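Local coordinates for protein CPn_0803/CP_1068/CPj0803/CpB0832 (Chlamydophila pneumoniae, PDB 3Q9D) that is of unknown function but probably belongs to the needle-tip machinery of the chlamydial type III secretion system, at residues A[48-59]-A[109-120]; A[71-79]-A[91-99]. All blocks are in the same frame, centred on the assembly; numbering follows the deposited sequence. Where two conformers were deposited one is given.

Contact 1: A[48-59]-A[109-120]; sequences DNVFLLLEGNLK and QKQAAHSLIAEF
Phe51 is the knob of this helix pair: its side chain sits in a hole made by Gln109, Ala112, Ala113 and Leu116. The two segments run nearly parallel, with axes 10.4 Å apart at an angle of 15°. Followed from its CB, Phe51 has CD1 4.1 Å from Leu116 CD1, at the ring edge, and near Ala112 CB; CD2 lies beside Gln109 NE2, CE1 approaches Ala113 CB, CE2 meets Gln109 CD at 3.5 Å, and CZ, at the tip, is 4.2 Å from Gln109 CB and OE1. The Gln109 side chain crosses Phe51 at about a right angle, its amide plane turned 49° from the ring, and its NE2 gives a bent hydrogen bond to Asp48 OD1 (3.0 Å, 144°), on the anti side of the carboxylate. Nearer the C-terminal ends of both segments, Leu58 CB lies over one face of Phe120, 3.7 Å from the ring centroid, while Glu119 CG covers the opposite face. Lys59, bent at its last torsion, brings NZ to the syn lone pair of Glu119 OE2 at 2.7 Å, and also bonds to Ala118 O of a neighbouring subunit. One water donates to Glu55 OE2 and Glu119 OE1 and accepts from Ser115 OG. The polar margin thus combines two direct bonds with a water bridge, and the lysine and water probably ease repulsion between Glu55 OE2 and Glu119 OE1, 4.2 Å apart.

Contact 2: A[71-79]-A[91-99]; sequences FREFQNVVF and FFFEMLING
Two helices of the N-terminal helical bundle, 70-82 and 86-98, form a helical hairpin, and this contact is its aromatic interface. The segments run roughly antiparallel, their axes 10.4 Å apart and their directions differing by 143°; the nearest CA pair is Val78 with Phe92, and no hydrogen bond crosses between them. The central piece is Phe93, a knob in the hole formed by Phe74, Gln75, Val78 and Phe79. Its CG stands anti to the carbonyl carbon (chi1 -73°), which carries the ring across to the other helix. There Val78 lies over one face: CG1 is 3.7 Å from the ring centroid, close to the normal, a CH-pi contact, and CB approaches CE1 of the same ring. The rim of Phe93 is occupied as well, with CE2 of Phe74, the CA of Gln75 and the ring of Phe79 all meeting it near its plane. With Phe79 the pair is T-shaped (edge-to-face): the edge of Phe93 meets the Phe79 face, with centroids 5.2 Å apart and planes at 75°. Phe74 meets Phe93 obliquely instead, the two side chains sliding past each other in opposite directions, with CE2 of Phe74 3.8 Å from CE1 of Phe93. Phe74 also reaches the later turns of the opposing helix, where Leu96 CD1 comes in at its ring edge and Ile97 CG1 approaches CE2. Phe74 and Leu96 also both touch Ile124 of helix 107-133. At the end where helix 70-82 starts and helix 86-98 finishes, the pairing closes with Ile97 CD1 lying 4.1 Å from CZ of Phe71, near the plane of that ring.

From the N terminus, the chain first lays down helix 48-61, then helix 70-82, and helix 86-98 turns back on the latter to close the short loop of contact 2. Helix 107-133 then returns beside the first helix, and contact 1 closes the longer loop, which encloses the whole of contact 2. Four helices are thus tied into one bundle, with about 11 Å between the contact centres. The two contacts also touch directly: Leu54 CD2 lies 3.3 Å from Phe92 CD1, Leu58 CD2 is 3.6 Å from Phe74 CD1, and Leu54 CD1 is 3.7 Å from Val77 CG1. Through these pairs their apolar sides share one interior.

Contact 1: A[48-59]-A[109-120]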
loop_
_atom_site.group_PDB
_atom_site.type_symbol
_atom_site.label_atom_id
_atom_site.label_comp_id
_atom_site.label_asym_id
_atom_site.label_seq_id
_atom_site.Cartn_x
_atom_site.Cartn_y
_atom_site.Cartn_z
ATOM N N ASP A 48 31.275 29.400 0.209
ATOM C CA ASP A 48 30.079 29.339 1.062
ATOM C C ASP A 48 28.916 28.784 0.268
ATOM O O ASP A 48 27.982 28.168 0.816
ATOM C CB ASP A 48 29.673 30.727 1.581
ATOM C CG ASP A 48 30.568 31.230 2.710
ATOM O OD1 ASP A 48 31.332 30.417 3.278
ATOM O OD2 ASP A 48 30.492 32.441 3.040
ATOM N N ASN A 49 28.961 29.022 -1.035
ATOM C CA ASN A 49 27.862 28.610 -1.872
ATOM C C ASN A 49 27.641 27.096 -1.816
ATOM O O ASN A 49 26.508 26.636 -1.971
ATOM C CB ASN A 49 28.075 29.081 -3.307
ATOM C CG ASN A 49 26.772 29.401 -4.006
ATOM O OD1 ASN A 49 25.804 29.834 -3.373
ATOM N ND2 ASN A 49 26.732 29.181 -5.316
ATOM N N VAL A 50 28.710 26.330 -1.575
ATOM C CA VAL A 50 28.629 24.870 -1.566
ATOM C C VAL A 50 27.788 24.363 -0.394
ATOM O O VAL A 50 26.995 23.444 -0.543
ATOM C CB VAL A 50 30.032 24.210 -1.520
ATOM C CG1 VAL A 50 29.917 22.693 -1.495
ATOM C CG2 VAL A 50 30.869 24.660 -2.710
ATOM N N PHE A 51 27.983 24.961 0.777
ATOM C CA PHE A 51 27.208 24.576 1.937
ATOM C C PHE A 51 25.749 24.892 1.700
ATOM O O PHE A 51 24.876 24.150 2.136
ATOM C CB PHE A 51 27.692 25.292 3.195
ATOM C CG PHE A 51 29.012 24.769 3.714
ATOM C CD1 PHE A 51 29.046 23.785 4.691
ATOM C CD2 PHE A 51 30.214 25.248 3.207
ATOM C CE1 PHE A 51 30.252 23.297 5.163
ATOM C CE2 PHE A 51 31.425 24.762 3.676
ATOM C CZ PHE A 51 31.438 23.784 4.655
ATOM N N LEU A 52 25.478 26.045 1.094
ATOM C CA LEU A 52 24.102 26.448 0.820
ATOM C C LEU A 52 23.405 25.532 -0.182
ATOM O O LEU A 52 22.261 25.134 0.019
ATOM C CB LEU A 52 24.059 27.893 0.322
ATOM C CG LEU A 52 22.676 28.544 0.264
ATOM C CD1 LEU A 52 21.991 28.477 1.619
ATOM C CD2 LEU A 52 22.776 29.981 -0.220
ATOM N N LEU A 53 24.095 25.221 -1.273
ATOM C CA LEU A 53 23.559 24.324 -2.288
ATOM C C LEU A 53 23.345 22.922 -1.725
ATOM O O LEU A 53 22.339 22.276 -2.009
ATOM C CB LEU A 53 24.495 24.264 -3.495
ATOM C CG LEU A 53 24.117 25.124 -4.702
ATOM C CD1 LEU A 53 25.145 26.223 -4.913
ATOM C CD2 LEU A 53 23.988 24.263 -5.947
ATOM N N LEU A 54 24.298 22.460 -0.921
ATOM C CA LEU A 54 24.219 21.141 -0.317
ATOM C C LEU A 54 23.027 21.054 0.623
ATOM O O LEU A 54 22.310 20.057 0.636
ATOM C CB LEU A 54 25.508 20.827 0.440
ATOM C CG LEU A 54 25.601 19.449 1.095
ATOM C CD1 LEU A 54 25.402 18.353 0.064
ATOM C CD2 LEU A 54 26.934 19.291 1.803
ATOM N N GLU A 55 22.813 22.109 1.400
ATOM C CA GLU A 55 21.683 22.133 2.332
ATOM C C GLU A 55 20.346 22.038 1.598
ATOM O O GLU A 55 19.468 21.272 2.002
ATOM C CB GLU A 55 21.697 23.402 3.181
ATOM C CG GLU A 55 20.559 23.454 4.193
ATOM C CD GLU A 55 20.523 24.768 4.977
ATOM O OE1 GLU A 55 20.272 25.828 4.359
ATOM O OE2 GLU A 55 20.750 24.736 6.206
ATOM N N GLY A 56 20.180 22.831 0.543
ATOM C CA GLY A 56 18.949 22.793 -0.243
ATOM C C GLY A 56 18.696 21.410 -0.830
ATOM O O GLY A 56 17.583 20.903 -0.788
ATOM N N ASN A 57 19.733 20.794 -1.388
ATOM C CA ASN A 57 19.611 19.449 -1.943
ATOM C C ASN A 57 19.263 18.370 -0.895
ATOM O O ASN A 57 18.450 17.477 -1.140
ATOM C CB ASN A 57 20.894 19.106 -2.719
ATOM C CG ASN A 57 20.954 19.830 -4.054
ATOM O OD1 ASN A 57 19.953 19.879 -4.764
ATOM N ND2 ASN A 57 22.106 20.406 -4.394
ATOM N N LEU A 58 19.853 18.480 0.286
ATOM C CA LEU A 58 19.539 17.557 1.363
ATOM C C LEU A 58 18.123 17.816 1.882
ATOM O O LEU A 58 17.372 16.872 2.127
ATOM C CB LEU A 58 20.560 17.658 2.489
ATOM C CG LEU A 58 21.982 17.206 2.139
ATOM C CD1 LEU A 58 22.959 17.590 3.242
ATOM C CD2 LEU A 58 22.065 15.715 1.851
ATOM N N LYS A 59 17.764 19.081 2.078
ATOM C CA LYS A 59 16.389 19.373 2.468
ATOM C C LYS A 59 15.410 18.737 1.488
ATOM O O LYS A 59 14.382 18.215 1.892
ATOM C CB LYS A 59 16.130 20.879 2.532
ATOM C CG LYS A 59 16.701 21.537 3.816
ATOM C CD LYS A 59 16.442 23.051 3.793
ATOM C CE LYS A 59 16.876 23.697 5.128
ATOM N NZ LYS A 59 16.046 23.172 6.283
ATOM N N GLN A 109 31.415 28.956 8.098
ATOM C CA GLN A 109 31.289 27.625 7.525
ATOM C C GLN A 109 31.215 26.572 8.618
ATOM O O GLN A 109 30.492 25.590 8.493
ATOM C CB GLN A 109 32.442 27.341 6.566
ATOM C CG GLN A 109 32.358 28.154 5.281
ATOM C CD GLN A 109 33.290 27.631 4.194
ATOM O OE1 GLN A 109 34.235 26.898 4.475
ATOM N NE2 GLN A 109 33.007 27.989 2.944
ATOM N N LYS A 110 31.959 26.775 9.701
ATOM C CA LYS A 110 31.872 25.824 10.796
ATOM C C LYS A 110 30.448 25.797 11.341
ATOM O O LYS A 110 29.888 24.715 11.573
ATOM C CB LYS A 110 32.877 26.130 11.903
ATOM C CG LYS A 110 32.979 25.044 12.950
ATOM C CD LYS A 110 33.992 25.436 14.056
ATOM C CE LYS A 110 35.423 25.478 13.528
ATOM N NZ LYS A 110 36.424 25.830 14.605
ATOM N N GLN A 111 29.851 26.974 11.540
ATOM C CA GLN A 111 28.451 27.042 11.968
ATOM C C GLN A 111 27.491 26.321 11.017
ATOM O O GLN A 111 26.543 25.639 11.451
ATOM C CB GLN A 111 27.999 28.496 12.140
ATOM C CG GLN A 111 28.588 29.209 13.343
ATOM C CD GLN A 111 27.958 30.580 13.550
ATOM O OE1 GLN A 111 27.333 31.132 12.641
ATOM N NE2 GLN A 111 28.108 31.129 14.754
ATOM N N ALA A 112 27.714 26.480 9.717
ATOM C CA ALA A 112 26.844 25.824 8.744
ATOM C C ALA A 112 27.023 24.307 8.811
ATOM O O ALA A 112 26.050 23.570 8.722
ATOM C CB ALA A 112 27.104 26.346 7.326
ATOM N N ALA A 113 28.265 23.844 8.973
ATOM C CA ALA A 113 28.527 22.411 9.092
ATOM C C ALA A 113 27.800 21.858 10.316
ATOM O O ALA A 113 27.161 20.803 10.237
ATOM C CB ALA A 113 30.055 22.105 9.181
ATOM N N HIS A 114 27.879 22.570 11.443
ATOM C CA HIS A 114 27.172 22.105 12.644
ATOM C C HIS A 114 25.669 22.040 12.415
ATOM O O HIS A 114 25.008 21.133 12.898
ATOM C CB HIS A 114 27.509 22.963 13.872
ATOM C CG HIS A 114 28.909 22.756 14.361
ATOM N ND1 HIS A 114 29.561 21.553 14.235
ATOM C CD2 HIS A 114 29.785 23.601 14.949
ATOM C CE1 HIS A 114 30.780 21.658 14.739
ATOM N NE2 HIS A 114 30.939 22.887 15.177
ATOM N N SER A 115 25.136 22.991 11.655
ATOM C CA SER A 115 23.705 23.009 11.381
ATOM C C SER A 115 23.323 21.800 10.508
ATOM O O SER A 115 22.292 21.147 10.738
ATOM C CB SER A 115 23.315 24.316 10.679
ATOM O OG SER A 115 21.945 24.321 10.350
ATOM N N LEU A 116 24.154 21.506 9.509
ATOM C CA LEU A 116 23.910 20.369 8.613
ATOM C C LEU A 116 23.995 19.055 9.374
ATOM O O LEU A 116 23.207 18.130 9.145
ATOM C CB LEU A 116 24.923 20.339 7.470
ATOM C CG LEU A 116 24.773 21.421 6.393
ATOM C CD1 LEU A 116 25.926 21.285 5.383
ATOM C CD2 LEU A 116 23.391 21.366 5.692
ATOM N N ILE A 117 24.944 18.978 10.295
ATOM C CA ILE A 117 25.092 17.782 11.115
ATOM C C ILE A 117 23.832 17.582 11.956
ATOM O O ILE A 117 23.258 16.486 11.992
ATOM C CB ILE A 117 26.341 17.870 12.026
ATOM C CG1 ILE A 117 27.610 17.741 11.172
ATOM C CG2 ILE A 117 26.309 16.770 13.074
ATOM C CD1 ILE A 117 28.927 17.993 11.971
ATOM N N ALA A 118 23.390 18.654 12.614
ATOM C CA ALA A 118 22.219 18.588 13.473
ATOM C C ALA A 118 20.986 18.207 12.665
ATOM O O ALA A 118 20.190 17.376 13.091
ATOM C CB ALA A 118 21.997 19.927 14.201
ATOM N N GLU A 119 20.822 18.809 11.492
ATOM C CA GLU A 119 19.634 18.530 10.692
ATOM C C GLU A 119 19.644 17.141 10.015
ATOM O O GLU A 119 18.609 16.477 9.894
ATOM C CB GLU A 119 19.421 19.641 9.659
ATOM C CG GLU A 119 18.082 19.534 8.905
ATOM C CD GLU A 119 17.747 20.816 8.140
ATOM O OE1 GLU A 119 18.506 21.804 8.273
ATOM O OE2 GLU A 119 16.721 20.845 7.420
ATOM N N PHE A 120 20.807 16.675 9.591
ATOM C CA PHE A 120 20.821 15.553 8.641
ATOM C C PHE A 120 21.520 14.295 9.073
ATOM O O PHE A 120 21.328 13.256 8.447
ATOM C CB PHE A 120 21.381 16.011 7.283
ATOM C CG PHE A 120 20.529 17.037 6.626
ATOM C CD1 PHE A 120 19.261 16.695 6.170
ATOM C CD2 PHE A 120 20.962 18.336 6.497
ATOM C CE1 PHE A 120 18.453 17.624 5.579
ATOM C CE2 PHE A 120 20.148 19.298 5.909
ATOM C CZ PHE A 120 18.890 18.935 5.432
HETATM O O HOH W 1 21.181 22.919 8.148
HETATM O O HOH W 2 17.663 24.294 8.678
#

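Contact 2: A[71-79]-A[91-99]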
loop_
_atom_site.group_PDB
_atom_site.type_symbol
_atom_site.label_atom_id
_atom_site.label_comp_id
_atom_site.label_asym_id
_atom_site.label_seq_id
_atom_site.Cartn_x
_atom_site.Cartn_y
_atom_site.Cartn_z
ATOM N N PHE A 71 19.576 6.479 0.960
ATOM C CA PHE A 71 21.002 6.586 1.248
ATOM C C PHE A 71 21.817 6.751 -0.028
ATOM O O PHE A 71 22.722 7.586 -0.116
ATOM C CB PHE A 71 21.537 5.389 2.036
ATOM C CG PHE A 71 22.979 5.560 2.403
ATOM C CD1 PHE A 71 23.343 6.493 3.358
ATOM C CD2 PHE A 71 23.967 4.865 1.738
ATOM C CE1 PHE A 71 24.680 6.683 3.698
ATOM C CE2 PHE A 71 25.319 5.053 2.056
ATOM C CZ PHE A 71 25.673 5.969 3.027
ATOM N N ARG A 72 21.475 5.981 -1.052
ATOM C CA ARG A 72 22.155 6.142 -2.326
ATOM C C ARG A 72 21.873 7.493 -2.970
ATOM O O ARG A 72 22.733 8.056 -3.643
ATOM C CB ARG A 72 21.824 4.976 -3.271
ATOM C CG ARG A 72 22.826 3.822 -3.062
ATOM C CD ARG A 72 22.441 2.555 -3.784
ATOM N NE ARG A 72 21.206 1.979 -3.259
ATOM C CZ ARG A 72 20.860 0.701 -3.391
ATOM N NH1 ARG A 72 21.668 -0.138 -4.023
ATOM N NH2 ARG A 72 19.712 0.260 -2.879
ATOM N N GLU A 73 20.671 8.018 -2.761
ATOM C CA GLU A 73 20.348 9.324 -3.326
ATOM C C GLU A 73 21.195 10.412 -2.660
ATOM O O GLU A 73 21.693 11.323 -3.321
ATOM C CB GLU A 73 18.856 9.633 -3.143
ATOM C CG GLU A 73 18.426 10.914 -3.840
ATOM C CD GLU A 73 16.908 11.144 -3.793
ATOM O OE1 GLU A 73 16.215 10.418 -3.043
ATOM O OE2 GLU A 73 16.423 12.064 -4.507
ATOM N N PHE A 74 21.352 10.301 -1.344
ATOM C CA PHE A 74 22.249 11.161 -0.594
ATOM C C PHE A 74 23.710 11.079 -1.096
ATOM O O PHE A 74 24.373 12.099 -1.278
ATOM C CB PHE A 74 22.172 10.801 0.896
ATOM C CG PHE A 74 23.407 11.158 1.666
ATOM C CD1 PHE A 74 23.658 12.471 2.041
ATOM C CD2 PHE A 74 24.322 10.172 2.026
ATOM C CE1 PHE A 74 24.832 12.807 2.770
ATOM C CE2 PHE A 74 25.479 10.495 2.751
ATOM C CZ PHE A 74 25.731 11.801 3.115
ATOM N N GLN A 75 24.228 9.876 -1.299
ATOM C CA GLN A 75 25.592 9.758 -1.821
ATOM C C GLN A 75 25.716 10.476 -3.147
ATOM O O GLN A 75 26.709 11.121 -3.415
ATOM C CB GLN A 75 25.964 8.282 -2.018
ATOM C CG GLN A 75 26.101 7.506 -0.713
ATOM C CD GLN A 75 26.490 6.066 -0.978
ATOM O OE1 GLN A 75 25.766 5.340 -1.656
ATOM N NE2 GLN A 75 27.656 5.659 -0.479
ATOM N N ASN A 76 24.703 10.349 -3.989
ATOM C CA ASN A 76 24.726 11.000 -5.310
ATOM C C ASN A 76 24.774 12.532 -5.187
ATOM O O ASN A 76 25.493 13.196 -5.927
ATOM C CB ASN A 76 23.514 10.567 -6.134
ATOM C CG ASN A 76 23.502 11.185 -7.524
ATOM O OD1 ASN A 76 24.381 10.907 -8.333
ATOM N ND2 ASN A 76 22.512 12.030 -7.800
ATOM N N VAL A 77 24.028 13.071 -4.225
ATOM C CA VAL A 77 24.062 14.499 -3.903
ATOM C C VAL A 77 25.460 14.940 -3.472
ATOM O O VAL A 77 25.971 15.966 -3.925
ATOM C CB VAL A 77 23.046 14.825 -2.774
ATOM C CG1 VAL A 77 23.347 16.188 -2.128
ATOM C CG2 VAL A 77 21.615 14.796 -3.344
ATOM N N VAL A 78 26.092 14.155 -2.606
ATOM C CA VAL A 78 27.448 14.493 -2.188
ATOM C C VAL A 78 28.436 14.439 -3.362
ATOM O O VAL A 78 29.241 15.358 -3.546
ATOM C CB VAL A 78 27.934 13.598 -1.026
ATOM C CG1 VAL A 78 29.414 13.894 -0.724
ATOM C CG2 VAL A 78 27.085 13.857 0.231
ATOM N N PHE A 79 28.368 13.382 -4.162
ATOM C CA PHE A 79 29.276 13.268 -5.293
ATOM C C PHE A 79 29.062 14.407 -6.289
ATOM O O PHE A 79 30.027 14.995 -6.777
ATOM C CB PHE A 79 29.171 11.888 -5.951
ATOM C CG PHE A 79 29.841 10.794 -5.154
ATOM C CD1 PHE A 79 31.159 10.934 -4.734
ATOM C CD2 PHE A 79 29.151 9.636 -4.812
ATOM C CE1 PHE A 79 31.783 9.932 -3.989
ATOM C CE2 PHE A 79 29.768 8.626 -4.080
ATOM C CZ PHE A 79 31.085 8.781 -3.660
ATOM N N PHE A 91 35.080 14.743 2.755
ATOM C CA PHE A 91 34.876 15.745 3.791
ATOM C C PHE A 91 33.407 15.738 4.209
ATOM O O PHE A 91 33.091 15.680 5.397
ATOM C CB PHE A 91 35.276 17.130 3.292
ATOM C CG PHE A 91 34.942 18.234 4.253
ATOM C CD1 PHE A 91 35.608 18.336 5.463
ATOM C CD2 PHE A 91 33.966 19.165 3.949
ATOM C CE1 PHE A 91 35.307 19.346 6.361
ATOM C CE2 PHE A 91 33.663 20.185 4.840
ATOM C CZ PHE A 91 34.337 20.269 6.050
ATOM N N PHE A 92 32.507 15.786 3.232
ATOM C CA PHE A 92 31.077 15.814 3.550
ATOM C C PHE A 92 30.531 14.501 4.099
ATOM O O PHE A 92 29.647 14.506 4.960
ATOM C CB PHE A 92 30.255 16.310 2.355
ATOM C CG PHE A 92 30.353 17.800 2.141
ATOM C CD1 PHE A 92 29.916 18.680 3.127
ATOM C CD2 PHE A 92 30.872 18.319 0.965
ATOM C CE1 PHE A 92 30.005 20.057 2.946
ATOM C CE2 PHE A 92 30.966 19.685 0.770
ATOM C CZ PHE A 92 30.533 20.558 1.759
ATOM N N PHE A 93 31.058 13.370 3.621
ATOM C CA PHE A 93 30.675 12.070 4.187
ATOM C C PHE A 93 31.094 11.942 5.664
ATOM O O PHE A 93 30.307 11.512 6.492
ATOM C CB PHE A 93 31.275 10.913 3.376
ATOM C CG PHE A 93 30.612 10.704 2.022
ATOM C CD1 PHE A 93 29.224 10.753 1.891
ATOM C CD2 PHE A 93 31.378 10.466 0.889
ATOM C CE1 PHE A 93 28.602 10.547 0.623
ATOM C CE2 PHE A 93 30.775 10.265 -0.370
ATOM C CZ PHE A 93 29.384 10.317 -0.493
ATOM N N GLU A 94 32.335 12.286 5.986
ATOM C CA GLU A 94 32.769 12.278 7.396
ATOM C C GLU A 94 31.877 13.195 8.232
ATOM O O GLU A 94 31.404 12.826 9.313
ATOM C CB GLU A 94 34.211 12.766 7.511
ATOM C CG GLU A 94 35.240 11.847 6.911
ATOM C CD GLU A 94 35.414 10.569 7.712
ATOM O OE1 GLU A 94 34.734 10.415 8.753
ATOM O OE2 GLU A 94 36.240 9.727 7.298
ATOM N N MET A 95 31.645 14.402 7.723
ATOM C CA MET A 95 30.803 15.375 8.412
ATOM C C MET A 95 29.382 14.836 8.656
ATOM O O MET A 95 28.888 14.818 9.800
ATOM C CB MET A 95 30.717 16.670 7.594
ATOM C CG MET A 95 29.717 17.676 8.160
ATOM S SD MET A 95 29.275 19.006 7.010
ATOM C CE MET A 95 30.908 19.516 6.475
ATOM N N LEU A 96 28.733 14.386 7.584
ATOM C CA LEU A 96 27.291 14.063 7.612
ATOM C C LEU A 96 26.951 12.634 8.047
ATOM O O LEU A 96 25.870 12.383 8.575
ATOM C CB LEU A 96 26.658 14.354 6.248
ATOM C CG LEU A 96 26.719 15.830 5.838
ATOM C CD1 LEU A 96 26.224 16.008 4.412
ATOM C CD2 LEU A 96 25.897 16.670 6.801
ATOM N N ILE A 97 27.863 11.699 7.804
ATOM C CA ILE A 97 27.662 10.326 8.266
ATOM C C ILE A 97 28.221 10.146 9.680
ATOM O O ILE A 97 27.555 9.575 10.545
ATOM C CB ILE A 97 28.295 9.301 7.302
ATOM C CG1 ILE A 97 27.553 9.297 5.959
ATOM C CG2 ILE A 97 28.265 7.913 7.897
ATOM C CD1 ILE A 97 28.291 8.475 4.867
ATOM N N ASN A 98 29.422 10.675 9.926
ATOM C CA ASN A 98 30.093 10.501 11.223
ATOM C C ASN A 98 30.035 11.693 12.192
ATOM O O ASN A 98 30.500 11.577 13.314
ATOM C CB ASN A 98 31.558 10.092 11.014
ATOM C CG ASN A 98 31.681 8.742 10.349
ATOM O OD1 ASN A 98 30.789 7.912 10.483
ATOM N ND2 ASN A 98 32.775 8.515 9.620
ATOM N N GLY A 99 29.488 12.826 11.760
ATOM C CA GLY A 99 29.478 14.034 12.578
ATOM C C GLY A 99 30.865 14.610 12.881
ATOM O O GLY A 99 31.045 15.370 13.847
#